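Local structure of paenibacillus xanthan lyase (6F2P) at residues Leu134-Val138 / Tyr153-Ile157; Glu268-Gly274 / Met321-Trp325; Val440-Thr444 / Asp504-Glu509. The protein cleaves the polysaccharide xanthan as a lyase, probably by the beta-elimination used throughout polysaccharide lyase family 8. One frame throughout, in Å; residues are numbered along the deposited sequence.

Contact 1 (Leu134-Val138 / Tyr153-Ile157); sequences LNDIV and YMAAI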
loop_
_atom_site.group_PDB
_atom_site.type_symbol
_atom_site.label_atom_id
_atom_site.label_comp_id
_atom_site.label_asym_id
_atom_site.label_seq_id
_atom_site.Cartn_x
_atom_site.Cartn_y
_atom_site.Cartn_z
ATOM N N LEU A 134 -34.358 -21.743 -8.420
ATOM C CA LEU A 134 -35.191 -22.377 -9.434
ATOM C C LEU A 134 -34.334 -23.136 -10.454
ATOM O O LEU A 134 -34.673 -24.260 -10.830
ATOM C CB LEU A 134 -36.094 -21.347 -10.118
ATOM C CG LEU A 134 -37.093 -21.859 -11.156
ATOM C CD1 LEU A 134 -37.822 -23.085 -10.660
ATOM C CD2 LEU A 134 -38.086 -20.767 -11.534
ATOM N N ASN A 135 -33.224 -22.531 -10.884
ATOM C CA ASN A 135 -32.276 -23.210 -11.767
ATOM C C ASN A 135 -31.816 -24.533 -11.181
ATOM O O ASN A 135 -31.737 -25.548 -11.868
ATOM C CB ASN A 135 -31.042 -22.347 -12.022
ATOM C CG ASN A 135 -31.222 -21.406 -13.179
ATOM O OD1 ASN A 135 -32.042 -21.654 -14.067
ATOM N ND2 ASN A 135 -30.453 -20.310 -13.185
ATOM N N ASP A 136 -31.507 -24.514 -9.893
ATOM C CA ASP A 136 -30.982 -25.697 -9.240
ATOM C C ASP A 136 -32.035 -26.797 -9.135
ATOM O O ASP A 136 -31.749 -27.960 -9.417
ATOM C CB ASP A 136 -30.404 -25.336 -7.872
ATOM C CG ASP A 136 -29.160 -24.471 -7.981
ATOM O OD1 ASP A 136 -28.726 -24.190 -9.124
ATOM O OD2 ASP A 136 -28.610 -24.088 -6.930
ATOM N N ILE A 137 -33.251 -26.421 -8.744
ATOM C CA ILE A 137 -34.358 -27.358 -8.696
ATOM C C ILE A 137 -34.537 -28.025 -10.048
ATOM O O ILE A 137 -34.511 -29.255 -10.147
ATOM C CB ILE A 137 -35.670 -26.664 -8.315
ATOM C CG1 ILE A 137 -35.580 -26.128 -6.889
ATOM C CG2 ILE A 137 -36.857 -27.633 -8.460
ATOM C CD1 ILE A 137 -36.654 -25.129 -6.558
ATOM N N VAL A 138 -34.701 -27.208 -11.083
ATOM C CA VAL A 138 -34.882 -27.714 -12.435
ATOM C C VAL A 138 -33.728 -28.620 -12.866
ATOM O O VAL A 138 -33.936 -29.600 -13.576
ATOM C CB VAL A 138 -35.066 -26.566 -13.438
ATOM C CG1 VAL A 138 -35.102 -27.097 -14.866
ATOM C CG2 VAL A 138 -36.348 -25.798 -13.118
ATOM N N TYR A 153 -40.864 -22.469 -16.412
ATOM C CA TYR A 153 -39.932 -22.068 -15.369
ATOM C C TYR A 153 -38.805 -21.210 -15.960
ATOM O O TYR A 153 -38.401 -20.211 -15.359
ATOM C CB TYR A 153 -39.345 -23.281 -14.647
ATOM C CG TYR A 153 -40.353 -24.315 -14.189
ATOM C CD1 TYR A 153 -41.684 -23.975 -13.949
ATOM C CD2 TYR A 153 -39.969 -25.638 -13.981
ATOM C CE1 TYR A 153 -42.607 -24.930 -13.528
ATOM C CE2 TYR A 153 -40.882 -26.596 -13.556
ATOM C CZ TYR A 153 -42.197 -26.234 -13.334
ATOM O OH TYR A 153 -43.109 -27.175 -12.918
ATOM N N MET A 154 -38.308 -21.588 -17.140
ATOM C CA MET A 154 -37.229 -20.829 -17.777
ATOM C C MET A 154 -37.724 -19.482 -18.282
ATOM O O MET A 154 -37.017 -18.480 -18.189
ATOM C CB MET A 154 -36.575 -21.616 -18.914
ATOM C CG MET A 154 -35.759 -22.821 -18.456
ATOM S SD MET A 154 -34.419 -22.433 -17.302
ATOM C CE MET A 154 -35.095 -23.030 -15.750
ATOM N N ALA A 155 -38.948 -19.453 -18.793
ATOM C CA ALA A 155 -39.535 -18.211 -19.281
ATOM C C ALA A 155 -39.615 -17.181 -18.168
ATOM O O ALA A 155 -39.482 -15.978 -18.403
ATOM C CB ALA A 155 -40.911 -18.463 -19.871
ATOM N N ALA A 156 -39.826 -17.660 -16.950
ATOM C CA ALA A 156 -39.882 -16.775 -15.802
ATOM C C ALA A 156 -38.505 -16.182 -15.523
ATOM O O ALA A 156 -38.372 -14.982 -15.284
ATOM C CB ALA A 156 -40.397 -17.516 -14.597
ATOM N N ILE A 157 -37.482 -17.031 -15.558
ATOM C CA ILE A 157 -36.117 -16.585 -15.320
ATOM C C ILE A 157 -35.634 -15.606 -16.393
ATOM O O ILE A 157 -35.080 -14.563 -16.056
ATOM C CB ILE A 157 -35.148 -17.765 -15.186
ATOM C CG1 ILE A 157 -35.580 -18.648 -14.014
ATOM C CG2 ILE A 157 -33.718 -17.255 -15.001
ATOM C CD1 ILE A 157 -34.627 -19.768 -13.711
#
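Leu134 opens the contact from helix 123-141, its CB directed at helix 147-160. Leu134 CD2 settles 3.9 Å from Tyr153 O and 4.1 Å from Ile157 CG1, bridging successive turns of the partner. Asn135 starts out sideways, but its OD1 reaches 3.2 Å from Ile157 CD1 and 3.7 Å from Met154 CE; these are van der Waals approaches, and the amide's ND2 is hydrogen-bonded to the carbonyl of Val177 on helix 168-184. One turn after Leu134, Val138 brings CG2 within 3.7 Å of Tyr153 CD2 and 4.0 Å of Met154 CE, while the Tyr153 hydroxyl pairs with Asp106. The short axes run 10.9 Å apart at a crossing angle of -159°, a spacing wide enough for large side chains to mesh between them. Such a near-antiparallel pair of consecutive helices joined by a short loop is an alpha-hairpin, the repeating unit of the helical (alpha/alpha) toroid of family 8 lyases.

Contact 2 (Glu268-Gly274 / Met321-Trp325); sequences EPFIYKG and MVKYW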
loop_
_atom_site.group_PDB
_atom_site.type_symbol
_atom_site.label_atom_id
_atom_site.label_comp_id
_atom_site.label_asym_id
_atom_site.label_seq_id
_atom_site.Cartn_x
_atom_site.Cartn_y
_atom_site.Cartn_z
ATOM N N GLU A 268 -4.171 -17.602 -0.467
ATOM C CA GLU A 268 -3.199 -18.382 0.283
ATOM C C GLU A 268 -2.550 -17.611 1.451
ATOM O O GLU A 268 -2.410 -18.161 2.546
ATOM C CB GLU A 268 -2.138 -18.973 -0.657
ATOM C CG GLU A 268 -1.284 -20.042 -0.006
ATOM C CD GLU A 268 -0.156 -20.501 -0.891
ATOM O OE1 GLU A 268 0.147 -19.785 -1.862
ATOM O OE2 GLU A 268 0.423 -21.579 -0.627
ATOM N N PRO A 269 -2.160 -16.339 1.236
ATOM C CA PRO A 269 -1.528 -15.689 2.392
ATOM C C PRO A 269 -2.517 -15.406 3.526
ATOM O O PRO A 269 -2.107 -15.168 4.666
ATOM C CB PRO A 269 -1.000 -14.361 1.821
ATOM C CG PRO A 269 -1.038 -14.515 0.339
ATOM C CD PRO A 269 -2.146 -15.481 0.039
ATOM N N PHE A 270 -3.808 -15.428 3.216
ATOM C CA PHE A 270 -4.814 -15.062 4.203
ATOM C C PHE A 270 -5.504 -16.253 4.826
ATOM O O PHE A 270 -6.425 -16.087 5.630
ATOM C CB PHE A 270 -5.850 -14.106 3.611
ATOM C CG PHE A 270 -5.285 -12.772 3.238
ATOM C CD1 PHE A 270 -4.833 -11.904 4.218
ATOM C CD2 PHE A 270 -5.196 -12.389 1.911
ATOM C CE1 PHE A 270 -4.306 -10.674 3.879
ATOM C CE2 PHE A 270 -4.678 -11.167 1.568
ATOM C CZ PHE A 270 -4.232 -10.305 2.553
ATOM N N ILE A 271 -5.071 -17.455 4.461
ATOM C CA ILE A 271 -5.578 -18.640 5.138
ATOM C C ILE A 271 -4.512 -19.181 6.051
ATOM O O ILE A 271 -3.494 -19.708 5.590
ATOM C CB ILE A 271 -6.022 -19.747 4.172
ATOM C CG1 ILE A 271 -7.227 -19.281 3.364
ATOM C CG2 ILE A 271 -6.380 -21.028 4.946
ATOM C CD1 ILE A 271 -7.615 -20.244 2.294
ATOM N N TYR A 272 -4.731 -19.025 7.351
ATOM C CA TYR A 272 -3.802 -19.584 8.305
ATOM C C TYR A 272 -4.403 -20.831 8.916
ATOM O O TYR A 272 -5.337 -20.752 9.708
ATOM C CB TYR A 272 -3.416 -18.573 9.384
ATOM C CG TYR A 272 -2.163 -18.991 10.102
ATOM C CD1 TYR A 272 -0.910 -18.740 9.552
ATOM C CD2 TYR A 272 -2.226 -19.680 11.304
ATOM C CE1 TYR A 272 0.239 -19.138 10.190
ATOM C CE2 TYR A 272 -1.076 -20.083 11.957
ATOM C CZ TYR A 272 0.154 -19.812 11.395
ATOM O OH TYR A 272 1.298 -20.215 12.044
ATOM N N LYS A 273 -3.874 -21.982 8.516
ATOM C CA LYS A 273 -4.308 -23.266 9.053
ATOM C C LYS A 273 -5.832 -23.412 9.143
ATOM O O LYS A 273 -6.373 -23.854 10.158
ATOM C CB LYS A 273 -3.640 -23.513 10.405
ATOM C CG LYS A 273 -2.119 -23.531 10.310
ATOM C CD LYS A 273 -1.479 -23.786 11.659
ATOM C CE LYS A 273 0.020 -23.933 11.523
ATOM N NZ LYS A 273 0.652 -24.322 12.816
ATOM N N GLY A 274 -6.514 -23.013 8.075
ATOM C CA GLY A 274 -7.949 -23.199 7.972
ATOM C C GLY A 274 -8.755 -21.987 8.383
ATOM O O GLY A 274 -9.986 -22.012 8.357
ATOM N N MET A 321 -1.764 -27.253 -1.135
ATOM C CA MET A 321 -2.113 -26.351 -0.055
ATOM C C MET A 321 -3.444 -26.769 0.595
ATOM O O MET A 321 -3.574 -26.767 1.824
ATOM C CB MET A 321 -2.095 -24.888 -0.526
ATOM C CG MET A 321 -3.159 -24.515 -1.542
ATOM S SD MET A 321 -3.089 -22.770 -1.995
ATOM C CE MET A 321 -1.730 -22.758 -3.158
ATOM N N VAL A 322 -4.416 -27.164 -0.225
ATOM C CA VAL A 322 -5.687 -27.656 0.294
ATOM C C VAL A 322 -5.496 -28.918 1.141
ATOM O O VAL A 322 -6.114 -29.058 2.199
ATOM C CB VAL A 322 -6.720 -27.889 -0.831
ATOM C CG1 VAL A 322 -7.943 -28.651 -0.323
ATOM C CG2 VAL A 322 -7.150 -26.567 -1.409
ATOM N N LYS A 323 -4.628 -29.823 0.699
ATOM C CA LYS A 323 -4.360 -31.021 1.488
ATOM C C LYS A 323 -3.842 -30.653 2.868
ATOM O O LYS A 323 -4.348 -31.154 3.875
ATOM C CB LYS A 323 -3.366 -31.953 0.793
ATOM C CG LYS A 323 -3.186 -33.288 1.514
ATOM C CD LYS A 323 -2.646 -34.364 0.590
ATOM C CE LYS A 323 -2.667 -35.727 1.270
ATOM N NZ LYS A 323 -2.256 -36.836 0.357
ATOM N N TYR A 324 -2.841 -29.775 2.896
ATOM C CA TYR A 324 -2.263 -29.246 4.131
ATOM C C TYR A 324 -3.338 -28.785 5.098
ATOM O O TYR A 324 -3.355 -29.196 6.259
ATOM C CB TYR A 324 -1.323 -28.073 3.819
ATOM C CG TYR A 324 -0.712 -27.401 5.036
ATOM C CD1 TYR A 324 0.197 -28.074 5.845
ATOM C CD2 TYR A 324 -1.027 -26.090 5.366
ATOM C CE1 TYR A 324 0.768 -27.464 6.956
ATOM C CE2 TYR A 324 -0.461 -25.469 6.476
ATOM C CZ TYR A 324 0.440 -26.162 7.265
ATOM O OH TYR A 324 1.013 -25.567 8.374
ATOM N N TRP A 325 -4.240 -27.942 4.606
ATOM C CA TRP A 325 -5.306 -27.401 5.433
ATOM C C TRP A 325 -6.320 -28.459 5.876
ATOM O O TRP A 325 -6.886 -28.366 6.967
ATOM C CB TRP A 325 -6.030 -26.276 4.696
ATOM C CG TRP A 325 -5.178 -25.065 4.441
ATOM C CD1 TRP A 325 -4.218 -24.537 5.266
ATOM C CD2 TRP A 325 -5.210 -24.227 3.274
ATOM N NE1 TRP A 325 -3.658 -23.420 4.683
ATOM C CE2 TRP A 325 -4.247 -23.213 3.461
ATOM C CE3 TRP A 325 -5.958 -24.239 2.089
ATOM C CZ2 TRP A 325 -4.019 -22.220 2.508
ATOM C CZ3 TRP A 325 -5.728 -23.257 1.144
ATOM C CH2 TRP A 325 -4.770 -22.260 1.358
HETATM O O HOH W 1 -1.662 -22.115 6.326
#
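Trp325, on helix 312-328, loses far more surface here than any other residue, and its indole fills the space between the helix and the 268-274 chain. Ile271 lies over one face of it: CG2 sits 3.7 Å from the centroid of the five-membered ring, a CH-pi contact, and 3.4 Å from Trp325 CE2. The indole nitrogen is satisfied through water 1, which accepts from Trp325 NE1 at 2.9 Å and from Lys273 N at 3.1 Å and donates to Ile271 O at 3.1 Å, so the ring is tied to the backbone of the turn. Glu268 CG lies 4.3 Å from Trp325 CZ2, at the benzene end of the indole, and Glu268 OE2 comes 3.5 Å from Met321 CE; the carboxylate itself is held in a salt bridge with Arg358. Beyond Ile271 the chain reverses at Lys273 (45/45) and Gly274 (96/0), the central residues of a type I' turn, and Gly274 N passes 3.9 Å from Trp325 CD1. The turn joins strands 271-272 and 275-276, so the contact seats a two-residue beta-hairpin, entered from helix 256-267 through a 3-10 turn, against a helix of the family 8 alpha-helical domain.

Contact 3 (Val440-Thr444 / Asp504-Glu509); sequences VLQNT and DGIATE
Three backbone hydrogen bonds join the segments: Val440 N to Glu509 O at 2.7 Å, Glu509 N to Val440 O at 2.7 Å, and Gln442 N to Ala507 O at 2.8 Å. Val440 and Glu509 thus form an antiparallel hydrogen-bonded pair with CA atoms 5.3 Å apart; Leu441 and Thr508 form the next, non-hydrogen-bonded pair at 4.6 Å. The paired residues are extended (Val440 -139/164, Leu441 -80/131, Thr508 -101/137, Glu509 -129/150); Gln442 follows at -60/129, Asn443 turns left-handed at 53/51 and Thr444, chi1 p, returns OG1 to Leu441 O at 2.7 Å. Water 2 accepts from Asn443 N at 2.9 Å and lies 3.0 Å from Glu509 OE2, while Glu509 (chi1 m, chi2 t) makes a salt bridge with Arg434 through OE1. Strand 439-441 is an edge of the five-stranded antiparallel sheet that continues through 508-516 and 595-607, within the super-sandwich domain of family 8 lyases. Val440 and Glu509 occupy one face, with Val440 CG2 4.4 Å from Glu509 CB. On the other, Leu441 (mt) sets CD2 3.6 Å from Thr508 OG1 and CD1 3.5 Å from OD2 of Asp504, a carboxylate oxygen hydrogen-bonded to Ser479 and Ser502. Gly505, at 66/23, turns the chain into Ile506 (mt), whose CG2 stands 4.3 Å from Leu441 CB and 3.6 Å from Gln442 O; Ile506 CD1 touches Thr444 CG2 at 3.8 Å.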
loop_
_atom_site.group_PDB
_atom_site.type_symbol
_atom_site.label_atom_id
_atom_site.label_comp_id
_atom_site.label_asym_id
_atom_site.label_seq_id
_atom_site.Cartn_x
_atom_site.Cartn_y
_atom_site.Cartn_z
ATOM N N VAL A 440 -6.071 3.609 21.270
ATOM C CA VAL A 440 -7.426 4.180 21.330
ATOM C C VAL A 440 -7.703 5.097 22.531
ATOM O O VAL A 440 -6.959 5.093 23.522
ATOM C CB VAL A 440 -8.496 3.069 21.395
ATOM C CG1 VAL A 440 -8.466 2.194 20.150
ATOM C CG2 VAL A 440 -8.309 2.239 22.660
ATOM N N LEU A 441 -8.785 5.875 22.435
ATOM C CA LEU A 441 -9.342 6.571 23.594
ATOM C C LEU A 441 -10.166 5.556 24.362
ATOM O O LEU A 441 -10.988 4.852 23.770
ATOM C CB LEU A 441 -10.252 7.713 23.167
ATOM C CG LEU A 441 -9.599 8.856 22.404
ATOM C CD1 LEU A 441 -10.665 9.847 21.940
ATOM C CD2 LEU A 441 -8.528 9.542 23.264
ATOM N N GLN A 442 -9.950 5.472 25.672
ATOM C CA GLN A 442 -10.540 4.398 26.466
ATOM C C GLN A 442 -12.063 4.376 26.418
ATOM O O GLN A 442 -12.721 5.401 26.650
ATOM C CB GLN A 442 -10.073 4.482 27.915
ATOM C CG GLN A 442 -10.818 3.552 28.840
ATOM C CD GLN A 442 -10.252 3.549 30.242
ATOM O OE1 GLN A 442 -9.655 4.533 30.679
ATOM N NE2 GLN A 442 -10.424 2.435 30.952
ATOM N N ASN A 443 -12.604 3.195 26.112
ATOM C CA ASN A 443 -14.045 2.945 26.090
ATOM C C ASN A 443 -14.812 3.935 25.217
ATOM O O ASN A 443 -15.790 4.541 25.650
ATOM C CB ASN A 443 -14.597 2.940 27.512
ATOM C CG ASN A 443 -16.000 2.366 27.595
ATOM O OD1 ASN A 443 -16.193 1.150 27.518
ATOM N ND2 ASN A 443 -16.987 3.239 27.767
ATOM N N THR A 444 -14.357 4.107 23.987
ATOM C CA THR A 444 -14.983 5.048 23.073
ATOM C C THR A 444 -15.330 4.356 21.770
ATOM O O THR A 444 -14.903 3.229 21.516
ATOM C CB THR A 444 -14.064 6.251 22.773
ATOM O OG1 THR A 444 -12.873 5.801 22.108
ATOM C CG2 THR A 444 -13.690 6.962 24.061
ATOM N N ASP A 504 -8.752 15.043 23.868
ATOM C CA ASP A 504 -10.133 14.561 23.967
ATOM C C ASP A 504 -10.586 14.374 25.413
ATOM O O ASP A 504 -11.726 13.985 25.664
ATOM C CB ASP A 504 -10.308 13.233 23.209
ATOM C CG ASP A 504 -9.914 13.329 21.749
ATOM O OD1 ASP A 504 -10.648 13.977 20.978
ATOM O OD2 ASP A 504 -8.878 12.747 21.361
ATOM N N GLY A 505 -9.692 14.626 26.363
ATOM C CA GLY A 505 -10.035 14.500 27.769
ATOM C C GLY A 505 -10.343 13.088 28.240
ATOM O O GLY A 505 -11.027 12.895 29.250
ATOM N N ILE A 506 -9.834 12.093 27.524
ATOM C CA ILE A 506 -10.057 10.706 27.911
ATOM C C ILE A 506 -8.747 9.939 27.938
ATOM O O ILE A 506 -7.908 10.098 27.047
ATOM C CB ILE A 506 -11.030 10.015 26.939
ATOM C CG1 ILE A 506 -12.383 10.716 26.959
ATOM C CG2 ILE A 506 -11.187 8.544 27.273
ATOM C CD1 ILE A 506 -13.229 10.353 25.789
ATOM N N ALA A 507 -8.576 9.114 28.971
ATOM C CA ALA A 507 -7.400 8.259 29.098
ATOM C C ALA A 507 -7.134 7.494 27.800
ATOM O O ALA A 507 -8.028 6.849 27.245
ATOM C CB ALA A 507 -7.576 7.293 30.249
ATOM N N THR A 508 -5.900 7.575 27.323
ATOM C CA THR A 508 -5.528 6.977 26.053
ATOM C C THR A 508 -4.792 5.652 26.281
ATOM O O THR A 508 -3.945 5.541 27.166
ATOM C CB THR A 508 -4.688 7.967 25.231
ATOM O OG1 THR A 508 -5.445 9.171 25.045
ATOM C CG2 THR A 508 -4.319 7.392 23.866
ATOM N N GLU A 509 -5.133 4.637 25.493
ATOM C CA GLU A 509 -4.596 3.299 25.721
ATOM C C GLU A 509 -4.000 2.682 24.462
ATOM O O GLU A 509 -4.442 2.961 23.345
ATOM C CB GLU A 509 -5.690 2.372 26.253
ATOM C CG GLU A 509 -6.336 2.829 27.545
ATOM C CD GLU A 509 -7.443 1.902 28.011
ATOM O OE1 GLU A 509 -7.753 1.913 29.224
ATOM O OE2 GLU A 509 -8.002 1.164 27.172
HETATM O O HOH W 2 -10.696 1.045 25.754
#

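How the contacts relate
Contacts 1 and 2 both belong to the alpha-helical domain, their centres about 36 Å apart, yet share no helix; contact 3 lies in the super-sandwich domain, about 38 Å from contact 2 and 56 Å from contact 1, centre to centre. The three follow one another along the chain without touching. Contact 1 is wholly buried and relies on side-chain packing between helices. In contact 2, partly buried, the polar link between segments runs through a water alone, whereas contact 3 has direct backbone bonds as well as a water. Burial in contact 3 is graded: the paired Val440, Leu441, Thr508 and Glu509 are buried, while Gln442, Thr444, Asp504, Ile506 and Ala507 are partly exposed.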